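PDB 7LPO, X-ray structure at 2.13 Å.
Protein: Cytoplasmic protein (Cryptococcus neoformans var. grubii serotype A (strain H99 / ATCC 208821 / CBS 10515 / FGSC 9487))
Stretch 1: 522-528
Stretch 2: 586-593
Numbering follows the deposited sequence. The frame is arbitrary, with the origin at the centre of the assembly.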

# COMPACT_ATOMS: atom_id res chain seq x y z
N ILE A 522 5.42 2.98 -2.17
CA ILE A 522 6.87 2.98 -2.06
C ILE A 522 7.24 4.12 -1.13
O ILE A 522 6.59 5.17 -1.14
CB ILE A 522 7.55 3.11 -3.44
CG1 ILE A 522 9.08 3.13 -3.31
CG2 ILE A 522 7.08 4.35 -4.18
CD1 ILE A 522 9.81 2.84 -4.60
N GLY A 523 8.24 3.90 -0.28
CA GLY A 523 8.62 4.93 0.68
C GLY A 523 9.72 4.47 1.61
O GLY A 523 10.23 3.35 1.51
N ILE A 524 10.09 5.36 2.53
CA ILE A 524 11.18 5.12 3.48
C ILE A 524 10.79 5.67 4.85
O ILE A 524 9.92 6.55 4.96
CB ILE A 524 12.50 5.77 3.03
CG1 ILE A 524 12.33 7.28 2.84
CG2 ILE A 524 13.01 5.16 1.73
CD1 ILE A 524 12.85 8.14 3.98
N PRO A 525 11.43 5.18 5.91
CA PRO A 525 11.15 5.69 7.26
C PRO A 525 11.95 6.94 7.60
O PRO A 525 13.16 7.00 7.37
CB PRO A 525 11.55 4.52 8.17
CG PRO A 525 12.69 3.85 7.40
CD PRO A 525 12.31 3.99 5.93
N TYR A 526 11.27 7.92 8.17
CA TYR A 526 11.91 9.17 8.55
C TYR A 526 12.41 9.17 9.99
O TYR A 526 13.26 10.00 10.33
CB TYR A 526 10.93 10.34 8.35
CG TYR A 526 10.83 10.78 6.91
CD1 TYR A 526 11.72 11.69 6.38
CD2 TYR A 526 9.86 10.26 6.06
CE1 TYR A 526 11.65 12.08 5.05
CE2 TYR A 526 9.79 10.65 4.73
CZ TYR A 526 10.69 11.56 4.24
OH TYR A 526 10.61 11.98 2.95
N ASP A 527 11.93 8.25 10.82
CA ASP A 527 12.39 8.15 12.21
C ASP A 527 13.67 7.34 12.34
O ASP A 527 13.83 6.57 13.29
CB ASP A 527 11.28 7.55 13.08
CG ASP A 527 10.77 6.20 12.58
OD1 ASP A 527 10.81 5.95 11.36
OD2 ASP A 527 10.30 5.40 13.42
N MET A 528 14.61 7.54 11.42
CA MET A 528 15.87 6.82 11.44
C MET A 528 16.75 7.26 12.60
O MET A 528 16.64 8.39 13.09
CB MET A 528 16.65 7.06 10.16
CG MET A 528 15.96 6.65 8.92
SD MET A 528 17.03 7.03 7.54
CE MET A 528 16.20 6.10 6.25
N ASN A 586 1.52 2.11 14.81
CA ASN A 586 2.43 0.98 14.98
C ASN A 586 3.89 1.38 14.91
O ASN A 586 4.76 0.56 14.61
CB ASN A 586 2.13 -0.11 13.94
CG ASN A 586 0.81 -0.82 14.21
OD1 ASN A 586 0.29 -0.77 15.32
ND2 ASN A 586 0.28 -1.51 13.20
N GLY A 587 4.19 2.64 15.21
CA GLY A 587 5.56 3.09 15.21
C GLY A 587 6.10 3.48 13.86
O GLY A 587 7.27 3.85 13.76
N GLU A 588 5.28 3.42 12.81
CA GLU A 588 5.72 3.84 11.49
C GLU A 588 5.73 5.35 11.36
O GLU A 588 4.91 6.06 11.96
CB GLU A 588 4.82 3.24 10.41
CG GLU A 588 4.98 1.75 10.26
CD GLU A 588 4.45 1.23 8.95
OE1 GLU A 588 3.83 2.01 8.20
OE2 GLU A 588 4.64 0.03 8.68
N ASP A 589 6.67 5.86 10.57
CA ASP A 589 6.80 7.30 10.37
C ASP A 589 7.32 7.50 8.94
O ASP A 589 8.51 7.71 8.70
CB ASP A 589 7.73 7.94 11.41
CG ASP A 589 7.78 9.46 11.31
OD1 ASP A 589 7.31 10.01 10.29
OD2 ASP A 589 8.28 10.09 12.25
N LEU A 590 6.39 7.45 7.99
CA LEU A 590 6.74 7.52 6.58
C LEU A 590 6.15 8.74 5.90
O LEU A 590 6.23 8.84 4.67
CB LEU A 590 6.28 6.25 5.85
CG LEU A 590 7.20 5.03 6.00
CD1 LEU A 590 6.81 4.22 7.22
CD2 LEU A 590 7.16 4.15 4.75
N SER A 591 5.57 9.67 6.65
CA SER A 591 4.99 10.86 6.06
C SER A 591 6.07 11.78 5.50
O SER A 591 7.10 12.03 6.14
CB SER A 591 4.16 11.62 7.08
OG SER A 591 3.56 12.77 6.49
N LEU A 592 5.81 12.32 4.31
CA LEU A 592 6.68 13.32 3.70
C LEU A 592 6.69 14.63 4.47
O LEU A 592 7.61 15.44 4.27
CB LEU A 592 6.23 13.59 2.27
CG LEU A 592 6.12 12.40 1.33
CD1 LEU A 592 5.71 12.89 -0.05
CD2 LEU A 592 7.44 11.66 1.28
N TRP A 593 5.69 14.87 5.32
CA TRP A 593 5.41 16.18 5.87
C TRP A 593 4.95 16.02 7.31
O TRP A 593 4.30 15.03 7.66
CB TRP A 593 4.35 16.90 5.00
CG TRP A 593 4.13 18.33 5.33
CD1 TRP A 593 4.76 19.41 4.79
CD2 TRP A 593 3.21 18.85 6.30
NE1 TRP A 593 4.30 20.57 5.37
CE2 TRP A 593 3.34 20.25 6.30
CE3 TRP A 593 2.28 18.26 7.17
CZ2 TRP A 593 2.59 21.08 7.13
CZ3 TRP A 593 1.54 19.09 8.00
CH2 TRP A 593 1.71 20.48 7.98
O HOH W 1 8.17 7.59 2.59
O HOH W 2 9.12 3.96 10.22

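The two stretches, at least 60 residues apart wherever they touch, meet as irregular segments of one chain. Their touching parts run 120° apart end to end, so they cross rather than pair along their length, and the closest CA atoms, those of Pro525 and Leu590, lie 4.8 Å apart. A single direct hydrogen bond joins them: Tyr526 N donates to Asp589 O over 2.8 Å, with an N-H...O angle of 176° that is almost perfectly straight. Pro525, next to this donor, has no amide hydrogen of its own to offer; its CA instead rests 3.6 Å from Asp589 O.

Two waters extend this backbone pairing. Water 1 accepts from Ile524 N at 2.9 Å and can donate to Leu590 O at 3.1 Å, though it has more acceptors in reach than protons; it lies between main-chain groups that do not reach each other directly. Water 2 donates to Asp527 OD1 at 2.8 Å and accepts from Asp589 N at 3.1 Å, so it joins a carboxylate to an amide.

Tyr526 buries the most surface here. Its CB points toward the other stretch, and chi1 in the m well (-79°) with chi2 at -86° lays the ring along the chain from Asp589 to Leu592. The carbonyl oxygens of Asp589 and Leu590 lie at the ring edge, near its plane, where the slightly positive ring hydrogens suit an oxygen neighbour. CD2 of Tyr526 also comes within 3.3 Å of Ser591 O. At the far end of the ring, Tyr526 OH lies 3.6 Å from Leu592 CD2. Tyr526 CE2 stands 4.3 Å from Leu592 CD2, the same methyl. Leu592 starts with its CB directed away, yet its m,t conformation, common for leucine, brings the end of the side chain back to the tyrosine.

Leu590 behaves similarly: its CB points sideways, but the end comes nearer. With chi1 at -80° and chi2 at 89°, its CG lies 3.3 Å from Ile524 O and its CD2 4.1 Å from Gly523 C. Glycine suits that neighbour, since an ideal CB on Gly523 would point toward the other stretch and sit a tight 3.5 Å from Leu590 CD2. Ile524, by contrast, directs its CB away and meets the other stretch through its backbone; its chi1 is p and its chi2, at 101°, lies between wells.

Asp527 adopts chi1 p (55°), which places OD1 where water 2 can reach it and 3.7 Å from Asp589 CB. Asp527 OD2 stands 3.4 Å from Gly587 O, but both are acceptors, so this is proximity without a hydrogen bond; OD2 finds its partner elsewhere in the structure. Asp589 also points its CB toward stretch 1; its chi1 is t (-174°), and both carboxylate oxygens are hydrogen-bonded elsewhere in the structure. Gly587 is glycine for a local reason: at phi/psi of 83/2 a CB would jam against the preceding carbonyl oxygen. Ser591 has its CB turned away; its OG donates to Trp593 O at 2.7 Å and has a further hydrogen bond elsewhere in the structure.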